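Local coordinates for putative lipoprotein (Parabacteroides distasonis, PDB 4FVS) that is of unknown function but, as an exported putative lipoprotein related to the LolA and LolB lipoprotein-sorting proteins, probably binds a lipid or similar hydrophobic ligand, at residues C4-P9 and A68-G73; G25-V30 and T54-T59; K80-Y85 and V164-A169; S90-N95 and V125-K130. All blocks are in the same frame, centred on the assembly; numbering follows the deposited sequence.

In the fold
The four contacts sample the antiparallel beta fold from its rim to its interior. Contact 3 lies deepest, its centre about 6 Å from that of the chain, where the segment K80-Y85 meets strand 157-171. Contacts 1 and 2 sit on opposite sides of the chain's centre, about 30 Å apart between centres, and contact 2 is nested in the loop that contact 1 closes. Contact 3 joins two of the others by packing: its Glu81 OE2 lies 3.8 Å from Phe8 CE1 of contact 1, and its Leu83 CD1 lies 4.0 Å from Val125 CG2 of contact 4. Contacts 2 and 4 approach within about 5 Å between nearest atoms without touching.

Contact 1. Residues C4-P9 and A68-G73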
loop_
_atom_site.group_PDB
_atom_site.type_symbol
_atom_site.label_atom_id
_atom_site.label_comp_id
_atom_site.label_asym_id
_atom_site.label_seq_id
_atom_site.Cartn_x
_atom_site.Cartn_y
_atom_site.Cartn_z
ATOM N N CYS A 4 -9.983 -5.980 17.149
ATOM C CA CYS A 4 -9.296 -5.970 15.857
ATOM C C CYS A 4 -8.772 -4.560 15.586
ATOM O O CYS A 4 -9.565 -3.625 15.435
ATOM C CB CYS A 4 -10.212 -6.462 14.732
ATOM S SG CYS A 4 -9.385 -6.699 13.127
ATOM N N THR A 5 -7.424 -4.408 15.565
ATOM C CA THR A 5 -6.726 -3.159 15.250
ATOM C C THR A 5 -6.836 -2.934 13.739
ATOM O O THR A 5 -6.503 -3.828 12.952
ATOM C CB THR A 5 -5.281 -3.202 15.736
ATOM O OG1 THR A 5 -5.253 -3.627 17.093
ATOM C CG2 THR A 5 -4.581 -1.872 15.608
ATOM N N PHE A 6 -7.361 -1.760 13.347
ATOM C CA PHE A 6 -7.606 -1.384 11.967
ATOM C C PHE A 6 -6.435 -0.544 11.447
ATOM O O PHE A 6 -6.259 0.597 11.872
ATOM C CB PHE A 6 -8.938 -0.624 11.888
ATOM C CG PHE A 6 -9.687 -0.791 10.594
ATOM C CD1 PHE A 6 -10.548 -1.858 10.409
ATOM C CD2 PHE A 6 -9.567 0.148 9.574
ATOM C CE1 PHE A 6 -11.254 -2.000 9.215
ATOM C CE2 PHE A 6 -10.273 0.002 8.380
ATOM C CZ PHE A 6 -11.109 -1.069 8.210
ATOM N N PHE A 7 -5.622 -1.111 10.537
ATOM C CA PHE A 7 -4.465 -0.408 9.993
ATOM C C PHE A 7 -4.858 0.382 8.728
ATOM O O PHE A 7 -4.297 0.170 7.650
ATOM C CB PHE A 7 -3.313 -1.383 9.721
ATOM C CG PHE A 7 -2.792 -2.007 10.991
ATOM C CD1 PHE A 7 -2.032 -1.266 11.887
ATOM C CD2 PHE A 7 -3.091 -3.327 11.308
ATOM C CE1 PHE A 7 -1.562 -1.835 13.063
ATOM C CE2 PHE A 7 -2.624 -3.893 12.491
ATOM C CZ PHE A 7 -1.857 -3.141 13.360
ATOM N N PHE A 8 -5.815 1.310 8.881
ATOM C CA PHE A 8 -6.332 2.163 7.821
ATOM C C PHE A 8 -7.299 3.174 8.414
ATOM O O PHE A 8 -7.930 2.823 9.407
ATOM C CB PHE A 8 -7.032 1.291 6.770
ATOM C CG PHE A 8 -7.253 1.909 5.408
ATOM C CD1 PHE A 8 -6.191 2.087 4.524
ATOM C CD2 PHE A 8 -8.529 2.255 4.987
ATOM C CE1 PHE A 8 -6.396 2.646 3.269
ATOM C CE2 PHE A 8 -8.733 2.797 3.720
ATOM C CZ PHE A 8 -7.666 2.982 2.867
ATOM N N PRO A 9 -7.474 4.410 7.860
ATOM C CA PRO A 9 -8.453 5.344 8.445
ATOM C C PRO A 9 -9.848 4.727 8.451
ATOM O O PRO A 9 -10.200 4.005 7.517
ATOM C CB PRO A 9 -8.359 6.562 7.528
ATOM C CG PRO A 9 -7.017 6.488 6.965
ATOM C CD PRO A 9 -6.802 5.036 6.705
ATOM N N ALA A 68 -10.917 -1.945 2.839
ATOM C CA ALA A 68 -10.192 -2.426 4.013
ATOM C C ALA A 68 -11.179 -3.024 4.973
ATOM O O ALA A 68 -12.274 -2.473 5.126
ATOM C CB ALA A 68 -9.422 -1.294 4.683
ATOM N N TYR A 69 -10.834 -4.152 5.610
ATOM C CA TYR A 69 -11.776 -4.750 6.555
ATOM C C TYR A 69 -11.106 -5.595 7.636
ATOM O O TYR A 69 -9.971 -6.036 7.487
ATOM C CB TYR A 69 -12.832 -5.615 5.820
ATOM C CG TYR A 69 -12.243 -6.713 4.972
ATOM C CD1 TYR A 69 -11.939 -7.956 5.521
ATOM C CD2 TYR A 69 -12.026 -6.528 3.610
ATOM C CE1 TYR A 69 -11.394 -8.977 4.746
ATOM C CE2 TYR A 69 -11.481 -7.541 2.823
ATOM C CZ TYR A 69 -11.150 -8.762 3.400
ATOM O OH TYR A 69 -10.608 -9.781 2.648
ATOM N N CYS A 70 -11.857 -5.787 8.731
ATOM C CA CYS A 70 -11.601 -6.672 9.860
ATOM C C CYS A 70 -12.557 -7.847 9.767
ATOM O O CYS A 70 -13.762 -7.643 9.597
ATOM C CB CYS A 70 -11.747 -5.953 11.198
ATOM S SG CYS A 70 -10.195 -5.302 11.867
ATOM N N GLN A 71 -12.039 -9.066 9.860
ATOM C CA GLN A 71 -12.845 -10.274 9.865
ATOM C C GLN A 71 -12.280 -11.151 10.889
ATOM O O GLN A 71 -11.156 -11.619 10.746
ATOM C CB GLN A 71 -12.911 -10.989 8.497
ATOM C CG GLN A 71 -13.830 -10.354 7.455
ATOM C CD GLN A 71 -15.030 -11.207 7.147
ATOM O OE1 GLN A 71 -15.755 -11.657 8.046
ATOM N NE2 GLN A 71 -15.289 -11.414 5.858
ATOM N N ASN A 72 -13.015 -11.296 11.972
ATOM C CA ASN A 72 -12.743 -12.184 13.095
ATOM C C ASN A 72 -11.316 -12.006 13.646
ATOM O O ASN A 72 -10.558 -12.972 13.777
ATOM C CB ASN A 72 -13.006 -13.650 12.704
ATOM C CG ASN A 72 -14.418 -13.898 12.238
ATOM O OD1 ASN A 72 -15.393 -13.315 12.742
ATOM N ND2 ASN A 72 -14.554 -14.769 11.254
ATOM N N GLY A 73 -10.993 -10.766 13.984
ATOM C CA GLY A 73 -9.737 -10.413 14.624
ATOM C C GLY A 73 -8.544 -10.142 13.740
ATOM O O GLY A 73 -7.503 -9.743 14.262
#
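A disulfide ties the segment C4-P9, which precedes strand 15-22, to the end of strand 60-71: Cys4 SG and Cys70 SG are 2.0 Å apart, and the bridge torsion is -83°. Cys4 places its sulfur anti to the backbone N (chi1 -172°), which carries it across to Cys70. The Phe6 side chain runs on from this bridge along the strand. Its CB and CG make no close approach to A68-G73; the touching begins at CD1, which lies 3.8 Å from Cys70 SG in an oblique sulfur-aromatic contact. CE1 then meets Tyr69 CA at 3.9 Å, and CZ, at the tip, presents the ring edge to Ala68 O at 3.6 Å. On the far branch CE2 is 4.0 Å from Ala68 CB, a methyl that Phe8 CD2 also reaches, at 3.7 Å. Beyond the segments, Phe75 meets Phe6 edge-to-face. An alanine at Phe6 would remove the whole ring and would probably loosen the packing against Cys70, Tyr69 and Ala68. Since the two segments share no hydrogen bond, their union rests on one covalent bond and on ring and methyl packing, one ring edge lying against a carbonyl oxygen.

Contact 2. Residues G25-V30 and T54-T59; sequences GNLQSV and TNPSGT
Leu27 carries CG anti to its backbone N (chi1 -176°), a setting that lays the branched end of the side chain against the ring of Pro56. Thr54 turns OG1 into the crowded position between its own N and carbonyl carbon (chi1 57°), which directs the hydroxyl at Val30. The geometry that follows is of two kinds. In the backbone, Val30 and Thr54 form an antiparallel hydrogen-bonded pair: Val30 N donates to Thr54 O at 2.8 Å and 174°, nearly along the C=O axis, while Thr54 N returns a bond to Val30 O at 2.9 Å in the carbonyl plane. Their side chains share one face of the sheet and cross obliquely, Val30 CB lying 3.5 Å from Thr54 OG1. This pair stands at the open end of the hairpin made by strands 27-41 and 44-54. Beyond it the regular pairing stops, though the chains stay in contact. A classic bulge sets Gln28 and Ser29 together opposite Gly20 of strand 15-22, and Asn55 to Gly58 fold into a type I turn. Pro56 in that turn leans back on the other segment, its CG 3.9 Å from Leu27 CG and its CD 3.3 Å from Gln28 O. Within the loop, Asn55 OD1 accepts two hydroxyl bonds, from Thr59 OG1 at 2.6 Å and Ser57 OG at 2.7 Å, so the carboxamide is held by its oxygen. The two segments are therefore joined by a reciprocal pair of backbone bonds, while a proline ring packed on leucine continues the contact where the pairing stops.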
loop_
_atom_site.group_PDB
_atom_site.type_symbol
_atom_site.label_atom_id
_atom_site.label_comp_id
_atom_site.label_asym_id
_atom_site.label_seq_id
_atom_site.Cartn_x
_atom_site.Cartn_y
_atom_site.Cartn_z
ATOM N N GLY A 25 14.865 12.649 -3.868
ATOM C CA GLY A 25 13.891 13.424 -3.115
ATOM C C GLY A 25 12.959 14.283 -3.943
ATOM O O GLY A 25 12.276 15.144 -3.390
ATOM N N ASN A 26 12.908 14.061 -5.261
ATOM C CA ASN A 26 12.023 14.821 -6.141
ATOM C C ASN A 26 10.643 14.216 -6.182
ATOM O O ASN A 26 10.506 12.999 -6.368
ATOM C CB ASN A 26 12.565 14.884 -7.569
ATOM C CG ASN A 26 13.901 15.490 -7.711
ATOM O OD1 ASN A 26 14.811 14.858 -8.263
ATOM N ND2 ASN A 26 14.030 16.720 -7.223
ATOM N N LEU A 27 9.615 15.076 -6.086
ATOM C CA LEU A 27 8.219 14.657 -6.114
ATOM C C LEU A 27 7.902 14.024 -7.448
ATOM O O LEU A 27 8.234 14.568 -8.502
ATOM C CB LEU A 27 7.286 15.842 -5.820
ATOM C CG LEU A 27 5.797 15.528 -5.727
ATOM C CD1 LEU A 27 5.468 14.638 -4.527
ATOM C CD2 LEU A 27 4.999 16.782 -5.675
ATOM N N GLN A 28 7.302 12.844 -7.384
ATOM C CA GLN A 28 6.910 12.047 -8.539
ATOM C C GLN A 28 5.379 11.957 -8.658
ATOM O O GLN A 28 4.845 12.027 -9.771
ATOM C CB GLN A 28 7.515 10.619 -8.435
ATOM C CG GLN A 28 9.051 10.547 -8.480
ATOM C CD GLN A 28 9.599 10.765 -9.865
ATOM O OE1 GLN A 28 10.191 11.814 -10.177
ATOM N NE2 GLN A 28 9.396 9.775 -10.725
ATOM N N SER A 29 4.686 11.766 -7.510
ATOM C CA SER A 29 3.244 11.587 -7.463
ATOM C C SER A 29 2.636 12.066 -6.150
ATOM O O SER A 29 3.250 11.992 -5.088
ATOM C CB SER A 29 2.891 10.108 -7.672
ATOM O OG SER A 29 3.467 9.223 -6.714
ATOM N N VAL A 30 1.398 12.536 -6.242
ATOM C CA VAL A 30 0.567 12.953 -5.108
ATOM C C VAL A 30 -0.592 11.942 -5.008
ATOM O O VAL A 30 -1.266 11.670 -6.009
ATOM C CB VAL A 30 0.084 14.413 -5.228
ATOM C CG1 VAL A 30 -0.735 14.821 -4.008
ATOM C CG2 VAL A 30 1.269 15.355 -5.430
ATOM N N THR A 54 -2.357 11.939 -8.675
ATOM C CA THR A 54 -2.066 13.044 -9.591
ATOM C C THR A 54 -0.580 13.213 -9.695
ATOM O O THR A 54 0.130 12.834 -8.765
ATOM C CB THR A 54 -2.726 14.357 -9.135
ATOM O OG1 THR A 54 -2.302 14.669 -7.808
ATOM C CG2 THR A 54 -4.249 14.329 -9.230
ATOM N N ASN A 55 -0.083 13.782 -10.787
ATOM C CA ASN A 55 1.352 14.012 -10.849
ATOM C C ASN A 55 1.614 15.436 -10.273
ATOM O O ASN A 55 0.651 16.132 -9.911
ATOM C CB ASN A 55 1.940 13.771 -12.260
ATOM C CG ASN A 55 1.192 14.419 -13.364
ATOM O OD1 ASN A 55 0.968 15.640 -13.370
ATOM N ND2 ASN A 55 0.810 13.605 -14.330
ATOM N N PRO A 56 2.881 15.852 -10.077
ATOM C CA PRO A 56 3.143 17.140 -9.416
ATOM C C PRO A 56 2.432 18.365 -10.008
ATOM O O PRO A 56 2.141 19.291 -9.238
ATOM C CB PRO A 56 4.648 17.289 -9.581
ATOM C CG PRO A 56 5.138 15.892 -9.542
ATOM C CD PRO A 56 4.152 15.155 -10.368
ATOM N N SER A 57 2.148 18.385 -11.339
ATOM C CA SER A 57 1.436 19.516 -11.985
ATOM C C SER A 57 -0.030 19.552 -11.559
ATOM O O SER A 57 -0.616 20.624 -11.570
ATOM C CB SER A 57 1.522 19.441 -13.510
ATOM O OG SER A 57 0.925 18.268 -14.048
ATOM N N GLY A 58 -0.591 18.380 -11.227
ATOM C CA GLY A 58 -1.967 18.219 -10.779
ATOM C C GLY A 58 -2.852 17.377 -11.675
ATOM O O GLY A 58 -3.996 17.122 -11.310
ATOM N N THR A 59 -2.362 16.956 -12.858
ATOM C CA THR A 59 -3.138 16.135 -13.794
ATOM C C THR A 59 -3.347 14.716 -13.199
ATOM O O THR A 59 -2.450 14.184 -12.564
ATOM C CB THR A 59 -2.460 16.082 -15.167
ATOM O OG1 THR A 59 -1.085 15.745 -14.997
ATOM C CG2 THR A 59 -2.546 17.377 -15.921
#

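Contact 3. Residues K80-Y85 and V164-A169; sequences KETLSY and VKYNIA
Aromatic contact comes first. Thr82 sets its CG2 methyl over one face of the Tyr166 ring, 4.2 Å from the centroid and 10° off the normal, a well-centred CH-pi arrangement. Tyr85 approaches the same residue tip to tip, its CE2 lying 3.9 Å from Tyr166 OH. Apolar contact follows at Ile168, whose CG1 is anti to the backbone N (chi1 -173°) and sends CD1 inward to meet Leu83 CD2 at 3.8 Å. The same methyl also packs tip to tip against the Tyr85 hydroxyl, Tyr85 OH lying 3.6 Å from Ile168 CD1. Polar bonds lie within K80-Y85 itself: Leu83 N reaches Lys80 O at 3.0 Å, as suits the short 3-10 turn, and Ser84 OG donates to Glu81 O at 2.8 Å from above the carbonyl plane. Tyr85 then takes the N-cap position of helix 86-89. The arrangement is consistent with the LolA/LolB-like fold, an incomplete antiparallel barrel whose concave side is covered by inserted segments. Thr82 CA and Tyr166 CA are 9.4 Å apart, so side chains alone span the interface: a mixed, buried packing of methyls, ring and hydroxyl tips without cross-segment hydrogen bonds, where dispersion is probably the main attraction.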
loop_
_atom_site.group_PDB
_atom_site.type_symbol
_atom_site.label_atom_id
_atom_site.label_comp_id
_atom_site.label_asym_id
_atom_site.label_seq_id
_atom_site.Cartn_x
_atom_site.Cartn_y
_atom_site.Cartn_z
ATOM N N LYS A 80 -3.228 -3.653 -3.854
ATOM C CA LYS A 80 -2.834 -2.571 -4.773
ATOM C C LYS A 80 -2.228 -1.387 -3.990
ATOM O O LYS A 80 -1.444 -0.607 -4.559
ATOM C CB LYS A 80 -4.003 -2.097 -5.692
ATOM C CG LYS A 80 -5.219 -1.478 -5.016
ATOM C CD LYS A 80 -6.160 -0.948 -6.047
ATOM C CE LYS A 80 -7.536 -0.717 -5.531
ATOM N NZ LYS A 80 -8.476 -0.446 -6.658
ATOM N N GLU A 81 -2.562 -1.284 -2.684
ATOM C CA GLU A 81 -2.025 -0.263 -1.770
ATOM C C GLU A 81 -0.479 -0.426 -1.610
ATOM O O GLU A 81 0.226 0.559 -1.378
ATOM C CB GLU A 81 -2.735 -0.368 -0.415
ATOM C CG GLU A 81 -2.461 0.753 0.570
ATOM C CD GLU A 81 -3.006 2.150 0.331
ATOM O OE1 GLU A 81 -3.254 2.517 -0.844
ATOM O OE2 GLU A 81 -3.119 2.902 1.330
ATOM N N THR A 82 0.026 -1.666 -1.781
ATOM C CA THR A 82 1.449 -2.024 -1.715
ATOM C C THR A 82 2.192 -1.375 -2.932
ATOM O O THR A 82 3.394 -1.078 -2.807
ATOM C CB THR A 82 1.605 -3.596 -1.627
ATOM O OG1 THR A 82 1.162 -4.034 -0.344
ATOM C CG2 THR A 82 3.029 -4.075 -1.793
ATOM N N LEU A 83 1.468 -1.131 -4.068
ATOM C CA LEU A 83 2.018 -0.589 -5.317
ATOM C C LEU A 83 1.773 0.920 -5.464
ATOM O O LEU A 83 1.942 1.461 -6.558
ATOM C CB LEU A 83 1.463 -1.331 -6.536
ATOM C CG LEU A 83 1.544 -2.880 -6.523
ATOM C CD1 LEU A 83 0.848 -3.435 -7.693
ATOM C CD2 LEU A 83 2.973 -3.371 -6.517
ATOM N N SER A 84 1.423 1.602 -4.350
ATOM C CA SER A 84 1.247 3.060 -4.221
ATOM C C SER A 84 2.600 3.771 -4.242
ATOM O O SER A 84 2.971 4.417 -3.241
ATOM C CB SER A 84 0.538 3.401 -2.907
ATOM O OG SER A 84 -0.712 2.759 -2.747
ATOM N N TYR A 85 3.393 3.583 -5.319
ATOM C CA TYR A 85 4.715 4.201 -5.325
ATOM C C TYR A 85 5.088 4.593 -6.727
ATOM O O TYR A 85 4.583 3.971 -7.663
ATOM C CB TYR A 85 5.787 3.302 -4.683
ATOM C CG TYR A 85 5.964 1.928 -5.297
ATOM C CD1 TYR A 85 6.813 1.735 -6.390
ATOM C CD2 TYR A 85 5.405 0.800 -4.700
ATOM C CE1 TYR A 85 7.033 0.473 -6.922
ATOM C CE2 TYR A 85 5.648 -0.479 -5.204
ATOM C CZ TYR A 85 6.466 -0.635 -6.314
ATOM O OH TYR A 85 6.736 -1.878 -6.824
ATOM N N VAL A 164 7.506 -3.826 7.912
ATOM C CA VAL A 164 7.376 -5.092 7.189
ATOM C C VAL A 164 8.088 -4.999 5.843
ATOM O O VAL A 164 7.981 -3.979 5.157
ATOM C CB VAL A 164 5.866 -5.437 7.020
ATOM C CG1 VAL A 164 5.645 -6.500 5.959
ATOM C CG2 VAL A 164 5.243 -5.882 8.341
ATOM N N LYS A 165 8.845 -6.043 5.501
ATOM C CA LYS A 165 9.579 -6.180 4.238
ATOM C C LYS A 165 8.822 -7.135 3.327
ATOM O O LYS A 165 8.163 -8.048 3.823
ATOM C CB LYS A 165 11.026 -6.692 4.495
ATOM C CG LYS A 165 11.887 -6.884 3.241
ATOM C CD LYS A 165 13.274 -7.417 3.578
ATOM C CE LYS A 165 14.043 -7.919 2.375
ATOM N NZ LYS A 165 15.444 -8.258 2.734
ATOM N N TYR A 166 8.922 -6.943 2.008
ATOM C CA TYR A 166 8.325 -7.829 0.991
ATOM C C TYR A 166 9.284 -7.908 -0.193
ATOM O O TYR A 166 10.042 -6.970 -0.409
ATOM C CB TYR A 166 6.923 -7.343 0.545
ATOM C CG TYR A 166 6.958 -6.017 -0.206
ATOM C CD1 TYR A 166 7.244 -5.970 -1.577
ATOM C CD2 TYR A 166 6.772 -4.805 0.462
ATOM C CE1 TYR A 166 7.406 -4.753 -2.247
ATOM C CE2 TYR A 166 6.903 -3.579 -0.208
ATOM C CZ TYR A 166 7.232 -3.559 -1.559
ATOM O OH TYR A 166 7.405 -2.366 -2.223
ATOM N N ASN A 167 9.255 -9.004 -0.947
ATOM C CA ASN A 167 9.995 -9.152 -2.199
ATOM C C ASN A 167 9.020 -8.941 -3.340
ATOM O O ASN A 167 7.834 -9.286 -3.213
ATOM C CB ASN A 167 10.695 -10.501 -2.318
ATOM C CG ASN A 167 11.905 -10.699 -1.449
ATOM O OD1 ASN A 167 12.621 -9.788 -1.072
ATOM N ND2 ASN A 167 12.211 -11.934 -1.203
ATOM N N ILE A 168 9.485 -8.352 -4.433
ATOM C CA ILE A 168 8.644 -8.118 -5.611
ATOM C C ILE A 168 9.362 -8.681 -6.845
ATOM O O ILE A 168 10.593 -8.725 -6.908
ATOM C CB ILE A 168 8.218 -6.612 -5.795
ATOM C CG1 ILE A 168 7.199 -6.432 -6.945
ATOM C CG2 ILE A 168 9.402 -5.650 -5.940
ATOM C CD1 ILE A 168 6.197 -5.414 -6.688
ATOM N N ALA A 169 8.562 -9.157 -7.792
ATOM C CA ALA A 169 8.993 -9.672 -9.085
ATOM C C ALA A 169 7.980 -9.222 -10.109
ATOM O O ALA A 169 6.793 -9.415 -9.876
ATOM C CB ALA A 169 9.135 -11.183 -9.044
#

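Contact 4. Residues S90-N95 and V125-K130; sequences SEMNTN and VKIYDK
The first shell centres on Asn95 O, which accepts Lys130 N at 2.7 Å and 170°; the donor stands above the carbonyl plane, 28° out of it. The Lys130 side chain stays with this oxygen, CG lying 3.3 Å from it, then bends at chi3 (-93°) so that NZ reaches back to Thr94 O in a weak bond of 3.4 Å. Beside it, Asn95 and Asp129 run side by side in the same direction, the amide and carboxylate planes nearly parallel but displaced from each other, and Asn95 CB is 3.4 Å from Asp129 OD1. Farther along, the extended selenomethionine Met92 crosses Ile127 obliquely, its CE 3.8 Å from Ile127 CD1. In the fold, S90-N95 is the lead-in to the short edge strand 96-98, the antiparallel neighbour of strand 123-129, so the Asn95-Lys130 bond lies just beyond the paired part of the two strands. A second shell sets these groups. An Asx turn, with Asn93 OD1 accepting Asn95 N at 2.8 Å on a lone pair in the carbonyl plane, bends the chain ahead of Asn95, and Asn93 O is in turn held by Asn62 ND2. Asp129 OD1 takes its hydrogen bond from Lys131 N, which fixes the carboxylate at the turn into strand 132-154. Met92 also rests on Ile98 and Asn62, while Lys130 NZ has Asp97 as a long, weak ionic partner.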
loop_
_atom_site.group_PDB
_atom_site.type_symbol
_atom_site.label_atom_id
_atom_site.label_comp_id
_atom_site.label_asym_id
_atom_site.label_seq_id
_atom_site.Cartn_x
_atom_site.Cartn_y
_atom_site.Cartn_z
ATOM N N SER A 90 3.895 5.920 -12.022
ATOM C CA SER A 90 4.405 6.648 -13.201
ATOM C C SER A 90 3.981 5.918 -14.500
ATOM O O SER A 90 3.560 6.545 -15.488
ATOM C CB SER A 90 5.927 6.802 -13.133
ATOM O OG SER A 90 6.602 5.553 -13.060
ATOM N N GLU A 91 4.043 4.577 -14.453
ATOM C CA GLU A 91 3.619 3.676 -15.520
ATOM C C GLU A 91 2.060 3.654 -15.598
ATOM O O GLU A 91 1.469 2.581 -15.832
ATOM C CB GLU A 91 4.195 2.262 -15.216
ATOM C CG GLU A 91 5.689 2.121 -15.433
ATOM C CD GLU A 91 6.066 2.168 -16.899
ATOM O OE1 GLU A 91 6.046 1.092 -17.539
ATOM O OE2 GLU A 91 6.302 3.282 -17.423
HETATM N N MSE A 92 1.385 4.819 -15.367
HETATM C CA MSE A 92 -0.059 4.780 -15.271
HETATM C C MSE A 92 -0.802 5.943 -15.869
HETATM O O MSE A 92 -0.404 7.113 -15.782
HETATM C CB MSE A 92 -0.489 4.707 -13.816
HETATM C CG MSE A 92 -0.669 3.334 -13.308
HETATM SE SE MSE A 92 -1.376 3.562 -11.543
HETATM C CE MSE A 92 -1.611 1.774 -10.885
ATOM N N ASN A 93 -1.956 5.557 -16.428
ATOM C CA ASN A 93 -3.027 6.352 -16.993
ATOM C C ASN A 93 -4.314 5.847 -16.326
ATOM O O ASN A 93 -4.256 4.895 -15.547
ATOM C CB ASN A 93 -3.039 6.291 -18.518
ATOM C CG ASN A 93 -3.390 4.966 -19.094
ATOM O OD1 ASN A 93 -4.547 4.566 -19.077
ATOM N ND2 ASN A 93 -2.417 4.277 -19.681
ATOM N N THR A 94 -5.447 6.494 -16.563
ATOM C CA THR A 94 -6.684 6.150 -15.854
ATOM C C THR A 94 -7.309 4.827 -16.327
ATOM O O THR A 94 -8.164 4.291 -15.613
ATOM C CB THR A 94 -7.685 7.283 -15.949
ATOM O OG1 THR A 94 -6.947 8.501 -15.985
ATOM C CG2 THR A 94 -8.625 7.306 -14.750
ATOM N N ASN A 95 -6.849 4.275 -17.471
ATOM C CA ASN A 95 -7.326 2.982 -17.985
ATOM C C ASN A 95 -6.613 1.832 -17.297
ATOM O O ASN A 95 -7.051 0.694 -17.397
ATOM C CB ASN A 95 -7.139 2.875 -19.497
ATOM C CG ASN A 95 -7.938 3.865 -20.286
ATOM O OD1 ASN A 95 -9.097 4.176 -19.954
ATOM N ND2 ASN A 95 -7.333 4.345 -21.367
ATOM N N VAL A 125 -0.806 -10.000 -8.339
ATOM C CA VAL A 125 -1.805 -9.234 -9.041
ATOM C C VAL A 125 -1.432 -9.105 -10.522
ATOM O O VAL A 125 -0.418 -9.630 -10.979
ATOM C CB VAL A 125 -1.995 -7.850 -8.370
ATOM C CG1 VAL A 125 -2.417 -8.017 -6.915
ATOM C CG2 VAL A 125 -0.756 -6.958 -8.506
ATOM N N LYS A 126 -2.296 -8.441 -11.267
ATOM C CA LYS A 126 -2.036 -8.124 -12.641
ATOM C C LYS A 126 -2.392 -6.662 -12.877
ATOM O O LYS A 126 -3.493 -6.208 -12.543
ATOM C CB LYS A 126 -2.772 -9.052 -13.578
ATOM C CG LYS A 126 -2.020 -9.215 -14.880
ATOM C CD LYS A 126 -2.685 -10.134 -15.823
ATOM C CE LYS A 126 -2.736 -11.544 -15.301
ATOM N NZ LYS A 126 -1.479 -12.317 -15.417
ATOM N N ILE A 127 -1.424 -5.907 -13.360
ATOM C CA ILE A 127 -1.670 -4.510 -13.701
ATOM C C ILE A 127 -1.897 -4.497 -15.227
ATOM O O ILE A 127 -1.113 -5.089 -15.970
ATOM C CB ILE A 127 -0.560 -3.583 -13.179
ATOM C CG1 ILE A 127 -0.785 -2.144 -13.597
ATOM C CG2 ILE A 127 0.847 -4.075 -13.522
ATOM C CD1 ILE A 127 -0.055 -1.153 -12.688
ATOM N N TYR A 128 -3.038 -3.967 -15.672
ATOM C CA TYR A 128 -3.436 -4.027 -17.077
ATOM C C TYR A 128 -4.205 -2.795 -17.508
ATOM O O TYR A 128 -4.701 -2.060 -16.662
ATOM C CB TYR A 128 -4.332 -5.286 -17.297
ATOM C CG TYR A 128 -5.636 -5.278 -16.514
ATOM C CD1 TYR A 128 -5.684 -5.715 -15.194
ATOM C CD2 TYR A 128 -6.817 -4.816 -17.088
ATOM C CE1 TYR A 128 -6.868 -5.664 -14.455
ATOM C CE2 TYR A 128 -8.011 -4.769 -16.363
ATOM C CZ TYR A 128 -8.031 -5.187 -15.041
ATOM O OH TYR A 128 -9.212 -5.143 -14.328
ATOM N N ASP A 129 -4.405 -2.649 -18.830
ATOM C CA ASP A 129 -5.187 -1.594 -19.457
ATOM C C ASP A 129 -6.624 -2.111 -19.630
ATOM O O ASP A 129 -6.842 -3.065 -20.366
ATOM C CB ASP A 129 -4.516 -1.206 -20.805
ATOM C CG ASP A 129 -5.141 -0.108 -21.674
ATOM O OD1 ASP A 129 -6.318 0.243 -21.443
ATOM O OD2 ASP A 129 -4.463 0.354 -22.625
ATOM N N LYS A 130 -7.596 -1.500 -18.929
ATOM C CA LYS A 130 -9.033 -1.824 -18.969
ATOM C C LYS A 130 -9.575 -1.893 -20.396
ATOM O O LYS A 130 -10.442 -2.734 -20.681
ATOM C CB LYS A 130 -9.856 -0.773 -18.182
ATOM C CG LYS A 130 -9.844 -0.989 -16.658
ATOM C CD LYS A 130 -10.629 0.072 -15.870
ATOM C CE LYS A 130 -9.769 1.231 -15.399
ATOM N NZ LYS A 130 -10.496 2.115 -14.450
#